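Local coordinates for DUF3863 domain-containing protein (Parabacteroides distasonis, PDB 3LM3) that is of unknown function but probably acts on carbohydrates as a glycoside hydrolase or a deacetylase, at residues L15-N20 / E327-Q332; V36-K41 / N124-E129; F76-L81 / S128-I133; P188-Y193 / N277-V282. One frame throughout, in Å; residues are numbered along the deposited sequence.

Contact 1: residues L15-N20 / E327-Q332; sequences LTIEGN and ELWRKQ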
# COMPACT_ATOMS: atom_id res chain seq x y z
N LEU A 15 3.65 -5.65 21.36
CA LEU A 15 4.00 -7.04 21.16
C LEU A 15 2.92 -7.78 20.38
O LEU A 15 3.16 -8.92 19.93
CB LEU A 15 4.30 -7.72 22.51
CG LEU A 15 5.54 -7.23 23.29
CD1 LEU A 15 5.83 -8.14 24.48
CD2 LEU A 15 6.78 -7.10 22.39
N THR A 16 1.72 -7.19 20.23
CA THR A 16 0.65 -7.87 19.50
C THR A 16 -0.17 -6.92 18.63
O THR A 16 -0.36 -5.76 18.97
CB THR A 16 -0.31 -8.63 20.44
OG1 THR A 16 -1.32 -9.31 19.67
CG2 THR A 16 -0.97 -7.67 21.42
N ILE A 17 -0.64 -7.45 17.50
CA ILE A 17 -1.51 -6.70 16.60
C ILE A 17 -2.90 -6.48 17.17
O ILE A 17 -3.52 -5.43 16.96
CB ILE A 17 -1.59 -7.42 15.23
CG1 ILE A 17 -2.22 -6.51 14.16
CG2 ILE A 17 -2.29 -8.79 15.37
CD1 ILE A 17 -2.07 -7.10 12.76
N GLU A 18 -3.39 -7.41 18.00
CA GLU A 18 -4.80 -7.36 18.36
C GLU A 18 -5.11 -6.18 19.27
O GLU A 18 -4.41 -5.89 20.25
CB GLU A 18 -5.34 -8.69 18.92
CG GLU A 18 -5.40 -9.83 17.86
CD GLU A 18 -6.37 -9.52 16.70
OE1 GLU A 18 -7.58 -9.31 16.98
OE2 GLU A 18 -5.91 -9.49 15.53
N GLY A 19 -6.17 -5.48 18.90
CA GLY A 19 -6.65 -4.34 19.65
C GLY A 19 -5.93 -3.03 19.40
O GLY A 19 -6.27 -2.01 20.04
N ASN A 20 -4.96 -3.04 18.50
CA ASN A 20 -4.07 -1.91 18.31
C ASN A 20 -4.27 -1.24 16.96
O ASN A 20 -4.82 -1.83 16.01
CB ASN A 20 -2.62 -2.37 18.48
CG ASN A 20 -2.19 -2.49 19.91
OD1 ASN A 20 -2.43 -1.57 20.72
ND2 ASN A 20 -1.51 -3.59 20.25
N GLU A 327 5.31 -8.53 10.44
CA GLU A 327 5.63 -9.65 11.34
C GLU A 327 4.68 -9.72 12.52
O GLU A 327 4.38 -10.82 12.96
CB GLU A 327 7.08 -9.62 11.80
CG GLU A 327 8.07 -9.95 10.69
CD GLU A 327 8.00 -11.38 10.20
OE1 GLU A 327 7.40 -12.27 10.85
OE2 GLU A 327 8.57 -11.63 9.13
N LEU A 328 4.14 -8.58 13.00
CA LEU A 328 3.07 -8.66 14.00
C LEU A 328 1.85 -9.39 13.45
O LEU A 328 1.24 -10.21 14.13
CB LEU A 328 2.65 -7.27 14.50
CG LEU A 328 3.59 -6.59 15.47
CD1 LEU A 328 3.21 -5.12 15.64
CD2 LEU A 328 3.62 -7.35 16.83
N TRP A 329 1.49 -9.11 12.20
CA TRP A 329 0.36 -9.77 11.57
C TRP A 329 0.63 -11.27 11.43
O TRP A 329 -0.20 -12.10 11.80
CB TRP A 329 0.03 -9.11 10.23
CG TRP A 329 -1.22 -9.62 9.61
CD1 TRP A 329 -2.47 -9.09 9.72
CD2 TRP A 329 -1.34 -10.73 8.72
NE1 TRP A 329 -3.36 -9.82 8.99
CE2 TRP A 329 -2.69 -10.84 8.36
CE3 TRP A 329 -0.42 -11.66 8.20
CZ2 TRP A 329 -3.16 -11.84 7.49
CZ3 TRP A 329 -0.89 -12.63 7.34
CH2 TRP A 329 -2.24 -12.71 6.99
N ARG A 330 1.82 -11.61 10.97
CA ARG A 330 2.23 -13.00 10.74
C ARG A 330 2.29 -13.80 12.04
O ARG A 330 2.09 -15.02 12.04
CB ARG A 330 3.60 -12.97 10.06
CG ARG A 330 4.22 -14.31 9.75
CD ARG A 330 5.33 -14.13 8.68
NE ARG A 330 6.06 -15.39 8.45
CZ ARG A 330 7.14 -15.79 9.10
NH1 ARG A 330 7.77 -15.03 9.99
NH2 ARG A 330 7.66 -16.98 8.80
N LYS A 331 2.56 -13.12 13.15
CA LYS A 331 2.56 -13.79 14.45
C LYS A 331 1.16 -14.28 14.84
O LYS A 331 1.02 -15.33 15.48
CB LYS A 331 3.13 -12.85 15.51
CG LYS A 331 3.27 -13.44 16.89
CD LYS A 331 4.35 -12.72 17.69
CE LYS A 331 3.96 -11.29 18.01
NZ LYS A 331 4.75 -10.75 19.17
N GLN A 332 0.14 -13.53 14.44
CA GLN A 332 -1.25 -13.80 14.82
C GLN A 332 -1.99 -14.65 13.79
O GLN A 332 -2.78 -15.53 14.15
CB GLN A 332 -1.98 -12.48 15.03
CG GLN A 332 -3.43 -12.60 15.46
CD GLN A 332 -3.58 -13.19 16.85
OE1 GLN A 332 -2.68 -13.11 17.67
NE2 GLN A 332 -4.74 -13.78 17.12
O HOH W 1 -0.30 -12.13 18.24
O HOH W 2 0.68 -10.02 16.82
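Ile17 and Trp329 lie side by side and point the same way, with the terminal methyl of the isoleucine resting at the rim of the indole. Ile17 CD1 stands 3.7 Å from Trp329 CD1, near the plane of the ring. With CG1 anti to the backbone N (chi1 -167°), the other branch falls between N and the carbonyl carbon and faces the last residue of helix 322-332, where Ile17 CG2 meets Gln332 CB at 3.7 Å in the conformer of Gln332 described. One side chain thus straddles two helix residues, and its CB also comes within 4.3 Å of Leu328 CB. Glu18 and Gln332, each modelled twice, cross at about a right angle, Glu18 CG being 4.0 Å from Gln332 CD. Leu328 turns CD2 to the backbone of the loop, 3.5 Å from Leu15 O. Lys331 NZ approaches the same oxygen in the carbonyl plane, but the 2.5 Å between Lys331 NZ and Leu15 O is very short and belongs to one of two conformers, which makes this bond doubtful. A water makes a firmer polar link, accepting from Ile17 N at 3.0 Å and donating to Leu328 O. Outside the two segments, the indole stacks on Tyr333 and gives its NE1 hydrogen to Tyr341 OH. The loop bends through a type II turn from Ile17 to Asn20 and enters strand 21-29. Chemically the contact divides in two: a buried isoleucine-leucine-tryptophan patch, and an outer polar margin whose alternate conformers imply that its side chains do not settle on a single pairing.

Contact 2: residues V36-K41 / N124-E129; sequences VSRDVK and NREMSE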
# COMPACT_ATOMS: atom_id res chain seq x y z
N VAL A 36 13.43 1.07 -11.80
CA VAL A 36 13.19 -0.31 -11.35
C VAL A 36 14.46 -1.14 -11.37
O VAL A 36 14.53 -2.19 -10.71
CB VAL A 36 12.13 -0.99 -12.23
CG1 VAL A 36 10.75 -0.29 -12.09
CG2 VAL A 36 12.52 -1.07 -13.69
N SER A 37 15.49 -0.69 -12.09
CA SER A 37 16.80 -1.33 -12.05
C SER A 37 17.86 -0.27 -12.26
O SER A 37 17.56 0.92 -12.29
CB SER A 37 16.87 -2.47 -13.08
OG SER A 37 18.06 -3.21 -12.91
N ARG A 38 19.11 -0.68 -12.42
CA ARG A 38 20.18 0.29 -12.59
C ARG A 38 20.04 1.08 -13.90
O ARG A 38 20.18 2.30 -13.92
CB ARG A 38 21.54 -0.41 -12.60
CG ARG A 38 21.89 -1.02 -11.27
CD ARG A 38 23.23 -1.76 -11.32
NE ARG A 38 23.61 -2.31 -10.01
CZ ARG A 38 23.36 -3.56 -9.58
NH1 ARG A 38 22.71 -4.43 -10.36
NH2 ARG A 38 23.77 -3.96 -8.38
N ASP A 39 19.76 0.36 -14.98
CA ASP A 39 19.69 0.95 -16.33
C ASP A 39 18.26 1.13 -16.83
O ASP A 39 18.05 1.58 -17.96
CB ASP A 39 20.51 0.08 -17.31
CG ASP A 39 19.94 -1.34 -17.46
OD1 ASP A 39 19.52 -1.96 -16.46
OD2 ASP A 39 19.88 -1.86 -18.59
N VAL A 40 17.26 0.75 -16.06
CA VAL A 40 15.87 0.83 -16.48
C VAL A 40 15.22 1.95 -15.69
O VAL A 40 14.72 1.73 -14.59
CB VAL A 40 15.12 -0.51 -16.32
CG1 VAL A 40 13.69 -0.40 -16.85
CG2 VAL A 40 15.89 -1.64 -17.03
N LYS A 41 15.29 3.14 -16.27
CA LYS A 41 14.81 4.37 -15.67
C LYS A 41 13.60 4.79 -16.45
O LYS A 41 13.72 5.33 -17.55
CB LYS A 41 15.90 5.42 -15.70
CG LYS A 41 17.11 5.11 -14.89
CD LYS A 41 18.19 6.16 -15.13
CE LYS A 41 19.28 6.09 -14.13
NZ LYS A 41 20.36 7.07 -14.46
N ASN A 124 14.47 -11.13 -8.64
CA ASN A 124 14.96 -11.88 -7.49
C ASN A 124 16.46 -11.61 -7.25
O ASN A 124 16.90 -11.35 -6.12
CB ASN A 124 14.73 -13.39 -7.66
CG ASN A 124 13.26 -13.75 -7.68
OD1 ASN A 124 12.42 -12.94 -7.28
ND2 ASN A 124 12.94 -14.94 -8.17
N ARG A 125 17.23 -11.67 -8.32
CA ARG A 125 18.67 -11.47 -8.24
C ARG A 125 18.99 -10.09 -7.69
O ARG A 125 19.87 -9.94 -6.84
CB ARG A 125 19.32 -11.68 -9.61
CG ARG A 125 20.79 -11.37 -9.64
CD ARG A 125 21.41 -11.73 -10.98
NE ARG A 125 20.82 -10.95 -12.08
CZ ARG A 125 20.02 -11.39 -13.05
NH1 ARG A 125 19.63 -12.66 -13.11
NH2 ARG A 125 19.57 -10.55 -13.97
N GLU A 126 18.30 -9.06 -8.19
CA GLU A 126 18.59 -7.69 -7.77
C GLU A 126 18.10 -7.41 -6.36
O GLU A 126 18.77 -6.70 -5.62
CB GLU A 126 18.05 -6.70 -8.81
CG GLU A 126 18.82 -6.87 -10.14
CD GLU A 126 18.47 -5.87 -11.22
OE1 GLU A 126 17.63 -4.98 -10.97
OE2 GLU A 126 19.06 -5.99 -12.32
N MSE A 127 16.98 -8.00 -5.94
CA MSE A 127 16.60 -7.91 -4.54
C MSE A 127 17.70 -8.48 -3.66
O MSE A 127 18.04 -7.86 -2.64
CB MSE A 127 15.27 -8.64 -4.26
CG MSE A 127 14.05 -7.96 -4.81
SE MSE A 127 12.36 -8.65 -4.19
CE MSE A 127 12.61 -10.49 -4.74
N SER A 128 18.25 -9.64 -4.00
CA SER A 128 19.35 -10.20 -3.23
C SER A 128 20.56 -9.27 -3.19
O SER A 128 21.20 -9.11 -2.13
CB SER A 128 19.71 -11.57 -3.76
OG SER A 128 18.66 -12.48 -3.47
N GLU A 129 20.89 -8.65 -4.31
CA GLU A 129 22.02 -7.71 -4.35
C GLU A 129 21.79 -6.52 -3.42
O GLU A 129 22.70 -6.08 -2.70
CB GLU A 129 22.23 -7.20 -5.79
CG GLU A 129 22.84 -8.22 -6.73
CD GLU A 129 22.90 -7.78 -8.19
OE1 GLU A 129 22.38 -6.68 -8.53
OE2 GLU A 129 23.40 -8.59 -9.00
O HOH W 3 15.53 -4.36 -9.29
O HOH W 4 21.19 -4.20 -12.69
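A charged loop-to-helix junction in the parallel beta/alpha part of the fold brings Ser37 and Arg38, from the loop that leaves strand 21-29, against Glu126 and Glu129, one turn apart on helix 120-138. Ser37 OG, anti to its backbone N (chi1 -171°), donates to Glu126 OE1 at 2.7 Å, meeting that oxygen on its syn side and only slightly out of the carboxylate plane. Arg38 presents the end of its guanidinium to the second glutamate. Its NH1 lies 2.9 Å and its NH2 3.1 Å from Glu129 OE1, so that both nitrogens grip a single oxygen. That oxygen is close to the guanidinium plane, yet the two flat groups are turned 55° from each other, and both nitrogens reach the carboxylate from the same face. The third nitrogen, NE, is held in a salt bridge by Glu82, which makes Arg38 a link between two helices as well as the loop. An alanine in place of Arg38 would probably leave Glu82 and Glu129 without their shared counter-charge and set the Glu129 carboxylate free to turn. Buried Glu126 is gripped at both oxygens: Arg122 forms a salt bridge with OE2 and also bonds to Ser37 OG, so that it contacts both members of the Ser37-Glu126 pair. Two waters fill in the polar pattern. One accepts from Arg38 NH1 and donates to Glu126 OE2, each at 2.8 Å; the other donates to Val36 O and to Glu126 OE1, again at 2.8 Å in both cases.

Contact 3: residues F76-L81 / S128-I133; sequences FTMNAL and SEAIEI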
# COMPACT_ATOMS: atom_id res chain seq x y z
N PHE A 76 15.26 2.45 -0.47
CA PHE A 76 16.20 2.97 -1.47
C PHE A 76 16.09 2.23 -2.78
O PHE A 76 16.06 1.00 -2.81
CB PHE A 76 17.64 2.75 -1.00
CG PHE A 76 18.10 3.63 0.14
CD1 PHE A 76 17.70 3.41 1.44
CD2 PHE A 76 18.98 4.66 -0.11
CE1 PHE A 76 18.17 4.24 2.47
CE2 PHE A 76 19.43 5.49 0.92
CZ PHE A 76 19.02 5.28 2.18
N THR A 77 16.14 2.95 -3.90
CA THR A 77 16.35 2.31 -5.18
C THR A 77 17.80 1.79 -5.30
O THR A 77 18.66 2.16 -4.52
CB THR A 77 16.13 3.26 -6.32
OG1 THR A 77 17.13 4.30 -6.27
CG2 THR A 77 14.73 3.83 -6.29
N MSE A 78 18.06 0.95 -6.30
CA MSE A 78 19.41 0.43 -6.45
C MSE A 78 20.38 1.55 -6.70
O MSE A 78 21.47 1.58 -6.11
CB MSE A 78 19.50 -0.61 -7.57
CG MSE A 78 20.87 -1.27 -7.61
SE MSE A 78 21.15 -2.52 -6.15
CE MSE A 78 20.10 -3.99 -6.90
N ASN A 79 20.00 2.48 -7.56
CA ASN A 79 20.92 3.58 -7.87
C ASN A 79 21.18 4.46 -6.65
O ASN A 79 22.30 4.93 -6.46
CB ASN A 79 20.40 4.37 -9.07
CG ASN A 79 20.50 3.59 -10.38
OD1 ASN A 79 21.33 2.67 -10.49
ND2 ASN A 79 19.63 3.89 -11.33
N ALA A 80 20.17 4.65 -5.78
CA ALA A 80 20.40 5.42 -4.55
C ALA A 80 21.30 4.67 -3.57
O ALA A 80 22.07 5.28 -2.81
CB ALA A 80 19.10 5.79 -3.90
N LEU A 81 21.19 3.33 -3.53
CA LEU A 81 22.09 2.53 -2.69
C LEU A 81 23.53 2.61 -3.12
O LEU A 81 24.44 2.58 -2.30
CB LEU A 81 21.71 1.04 -2.69
CG LEU A 81 20.48 0.69 -1.90
CD1 LEU A 81 20.18 -0.81 -2.13
CD2 LEU A 81 20.65 1.07 -0.42
N SER A 128 18.25 -9.64 -4.00
CA SER A 128 19.35 -10.20 -3.23
C SER A 128 20.56 -9.27 -3.19
O SER A 128 21.20 -9.11 -2.13
CB SER A 128 19.71 -11.57 -3.76
OG SER A 128 18.66 -12.48 -3.47
N GLU A 129 20.89 -8.65 -4.31
CA GLU A 129 22.02 -7.71 -4.35
C GLU A 129 21.79 -6.52 -3.42
O GLU A 129 22.70 -6.08 -2.70
CB GLU A 129 22.23 -7.20 -5.79
CG GLU A 129 22.84 -8.22 -6.73
CD GLU A 129 22.90 -7.78 -8.19
OE1 GLU A 129 22.38 -6.68 -8.53
OE2 GLU A 129 23.40 -8.59 -9.00
N ALA A 130 20.59 -5.97 -3.46
CA ALA A 130 20.25 -4.83 -2.59
C ALA A 130 20.28 -5.20 -1.12
O ALA A 130 20.78 -4.43 -0.30
CB ALA A 130 18.85 -4.28 -2.96
N ILE A 131 19.75 -6.37 -0.78
CA ILE A 131 19.75 -6.84 0.61
C ILE A 131 21.19 -6.95 1.12
O ILE A 131 21.49 -6.52 2.23
CB ILE A 131 19.02 -8.18 0.77
CG1 ILE A 131 17.51 -8.01 0.55
CG2 ILE A 131 19.27 -8.79 2.17
CD1 ILE A 131 16.82 -9.30 0.20
N GLU A 132 22.11 -7.45 0.30
CA GLU A 132 23.52 -7.58 0.69
C GLU A 132 24.15 -6.21 0.93
O GLU A 132 24.84 -6.00 1.91
CB GLU A 132 24.29 -8.33 -0.38
CG GLU A 132 25.73 -8.61 -0.01
CD GLU A 132 25.88 -9.52 1.19
OE1 GLU A 132 24.95 -10.29 1.50
OE2 GLU A 132 26.95 -9.47 1.83
N ILE A 133 23.90 -5.26 0.01
CA ILE A 133 24.40 -3.90 0.16
C ILE A 133 23.91 -3.28 1.46
O ILE A 133 24.66 -2.66 2.22
CB ILE A 133 24.03 -3.00 -1.05
CG1 ILE A 133 24.79 -3.45 -2.31
CG2 ILE A 133 24.29 -1.53 -0.71
CD1 ILE A 133 24.12 -2.96 -3.58
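The CA atoms of Met78 and Ala130 are 6.6 Å apart and those of Leu81 and Ile133 7.4 Å, so a single turn of the short helix 78-82 runs in the same sense as the long helix 120-138 beside it. This is helix-on-helix packing within the beta/alpha fold, with matched residues spaced by three on both partners, and it is largely apolar, with one carboxylate at its margin. Met78, a selenomethionine in this crystal, starts with CG anti to its backbone N (chi1 -173°) and then bends at both following torsions, which brings its end to the neighbouring helix. Its CE lies 4.1 Å from Ala130 CB and 3.9 Å from Glu129 OE1, an oxygen whose main partner is Arg38. The selenium meets the other residue of the pair, SE standing 4.0 Å from Ile133 CD1, the two side chains crossing at about a right angle. Leu81 meets the same two residues: its CD1 packs on Ala130 CB at 3.8 Å, while its CB faces Ile133 CG2 at 4.1 Å. The small alanine is therefore met by both Met78 and Leu81, and Tyr108 of strand 105-108 touches Met78 and Ala130 as well. The short helix follows directly on strand 73-76, and Thr77 caps its start, OG1 accepting from Ala80 N at 3.1 Å.

Contact 4: residues P188-Y193 / N277-V282; sequences PSYPFY and NGFGWV
Tyr190 lies across Phe279 and Trp281, both of them on the same side of its ring plane, and meets each with a different rim of the ring, while its hydroxyl reaches the backbone of the strand. Tyr190 OH accepts from Trp281 N at 3.0 Å, with an N-H...O angle of 155°. At the CD2-CE2 rim the Tyr190 and Phe279 rings are nearly parallel, 18° apart, but slid so far that they barely overlap; the closest approach is 3.5 Å between Tyr190 CE2 and Phe279 CE2. At the CD1-CE1 rim, Tyr190 CD1 comes to the edge of the indole, near its plane and 3.9 Å from Trp281 CE3. Pro191 touches both of these rings, its CD 4.0 Å from Trp281 CE3 and 4.3 Å from Phe279 CZ at the edge of that ring. Phe279 CG sits between its backbone N and carbonyl carbon (chi1 66°), whereas Trp281 has CG anti to N. Further out, His269 ND1 is the second partner of the tyrosine hydroxyl, and Tyr341 and Phe343 meet the Tyr190 ring edge-to-face. Thr24 OG1 takes the indole N-H of Trp281, whose ring stacks on Phe325. A phenylalanine in place of Tyr190 would probably keep much of the ring packing but leave Trp281 N and His269 ND1 without their common mate in a buried setting. The whole forms an aromatic cluster that joins a long loop to the beginning of strand 280-287 in the parallel sheet, with Tyr341 and Phe343 of the antiparallel sheet packed against it.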
# COMPACT_ATOMS: atom_id res chain seq x y z
N PRO A 188 -7.23 -8.15 -1.77
CA PRO A 188 -7.58 -7.50 -0.51
C PRO A 188 -6.69 -6.31 -0.25
O PRO A 188 -5.57 -6.24 -0.75
CB PRO A 188 -7.30 -8.59 0.56
CG PRO A 188 -7.29 -9.90 -0.23
CD PRO A 188 -6.68 -9.51 -1.56
N SER A 189 -7.19 -5.35 0.53
CA SER A 189 -6.41 -4.19 0.90
C SER A 189 -5.69 -4.37 2.23
O SER A 189 -4.78 -3.62 2.52
CB SER A 189 -7.27 -2.94 0.93
OG SER A 189 -8.18 -2.96 1.99
N TYR A 190 -6.10 -5.32 3.03
CA TYR A 190 -5.43 -5.64 4.29
C TYR A 190 -4.57 -6.87 4.08
O TYR A 190 -4.57 -7.48 2.98
CB TYR A 190 -6.44 -5.80 5.43
CG TYR A 190 -6.62 -4.60 6.37
CD1 TYR A 190 -6.39 -3.28 5.94
CD2 TYR A 190 -7.08 -4.80 7.66
CE1 TYR A 190 -6.56 -2.22 6.81
CE2 TYR A 190 -7.26 -3.74 8.54
CZ TYR A 190 -7.02 -2.45 8.10
OH TYR A 190 -7.28 -1.38 8.95
N PRO A 191 -3.78 -7.24 5.09
CA PRO A 191 -2.69 -8.19 4.83
C PRO A 191 -3.20 -9.59 4.52
O PRO A 191 -4.23 -10.03 5.04
CB PRO A 191 -1.89 -8.19 6.12
CG PRO A 191 -2.15 -6.79 6.66
CD PRO A 191 -3.61 -6.57 6.40
N PHE A 192 -2.47 -10.28 3.64
CA PHE A 192 -2.79 -11.66 3.29
C PHE A 192 -1.54 -12.39 2.82
O PHE A 192 -0.56 -11.75 2.47
CB PHE A 192 -3.87 -11.72 2.18
CG PHE A 192 -3.45 -11.08 0.86
CD1 PHE A 192 -3.49 -9.71 0.70
CD2 PHE A 192 -3.01 -11.86 -0.22
CE1 PHE A 192 -3.12 -9.12 -0.49
CE2 PHE A 192 -2.62 -11.25 -1.41
CZ PHE A 192 -2.66 -9.89 -1.54
N TYR A 193 -1.60 -13.72 2.83
CA TYR A 193 -0.56 -14.56 2.22
C TYR A 193 -0.94 -14.81 0.76
O TYR A 193 -2.02 -15.33 0.48
CB TYR A 193 -0.46 -15.88 2.97
CG TYR A 193 -0.01 -15.80 4.41
CD1 TYR A 193 1.32 -15.61 4.73
CD2 TYR A 193 -0.89 -16.02 5.44
CE1 TYR A 193 1.74 -15.62 6.03
CE2 TYR A 193 -0.47 -16.00 6.77
CZ TYR A 193 0.84 -15.84 7.06
OH TYR A 193 1.32 -15.82 8.38
N ASN A 277 -12.59 -5.45 12.61
CA ASN A 277 -11.47 -6.34 12.23
C ASN A 277 -10.56 -6.74 13.37
O ASN A 277 -9.72 -7.62 13.20
CB ASN A 277 -10.66 -5.69 11.11
CG ASN A 277 -11.52 -5.43 9.89
OD1 ASN A 277 -12.32 -6.31 9.52
ND2 ASN A 277 -11.41 -4.22 9.29
N GLY A 278 -10.64 -6.03 14.48
CA GLY A 278 -9.83 -6.33 15.64
C GLY A 278 -8.52 -5.56 15.72
O GLY A 278 -7.85 -5.58 16.75
N PHE A 279 -8.13 -4.90 14.64
CA PHE A 279 -6.97 -4.00 14.63
C PHE A 279 -7.26 -2.98 13.54
O PHE A 279 -8.17 -3.18 12.72
CB PHE A 279 -5.64 -4.72 14.34
CG PHE A 279 -5.53 -5.31 12.95
CD1 PHE A 279 -5.98 -6.59 12.68
CD2 PHE A 279 -4.92 -4.60 11.94
CE1 PHE A 279 -5.86 -7.14 11.39
CE2 PHE A 279 -4.81 -5.13 10.67
CZ PHE A 279 -5.27 -6.40 10.40
N GLY A 280 -6.46 -1.91 13.52
CA GLY A 280 -6.53 -0.95 12.41
C GLY A 280 -5.13 -0.68 11.91
O GLY A 280 -4.21 -0.58 12.71
N TRP A 281 -5.00 -0.49 10.60
CA TRP A 281 -3.70 -0.27 9.98
C TRP A 281 -3.82 0.70 8.81
O TRP A 281 -4.67 0.53 7.94
CB TRP A 281 -3.13 -1.60 9.48
CG TRP A 281 -1.91 -1.46 8.61
CD1 TRP A 281 -0.74 -0.80 8.91
CD2 TRP A 281 -1.77 -1.96 7.27
NE1 TRP A 281 0.12 -0.89 7.83
CE2 TRP A 281 -0.50 -1.56 6.81
CE3 TRP A 281 -2.60 -2.69 6.42
CZ2 TRP A 281 -0.02 -1.89 5.54
CZ3 TRP A 281 -2.14 -2.99 5.17
CH2 TRP A 281 -0.86 -2.61 4.74
N VAL A 282 -2.98 1.73 8.84
CA VAL A 282 -2.83 2.71 7.80
C VAL A 282 -1.40 2.62 7.28
O VAL A 282 -0.43 2.56 8.06
CB VAL A 282 -3.08 4.13 8.35
CG1 VAL A 282 -2.58 5.21 7.39
CG2 VAL A 282 -4.57 4.28 8.71

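Overall arrangement
The four contacts fall into two neighbourhoods. Contacts 2 and 3 have centres about 8 Å apart and share helix 120-138, one polar and water-laced toward a loop, the other apolar toward helix 78-82; Asn79 and Arg38 O join them. Both are buried, although their centres lie about 21 Å from that of the chain. Contacts 1 and 4, with centres about 11 Å apart, meet where 15-20 pairs by backbone with Gly278 and Gly280, and where Trp329 packs on Pro191. Contact 4 is the most central; contact 1 is only partly buried, with polar side chains modelled in two conformers at its margin. Contacts 2 and 4 lie on opposite sides of the chain's centre, the one held by charges and waters, the other by rings.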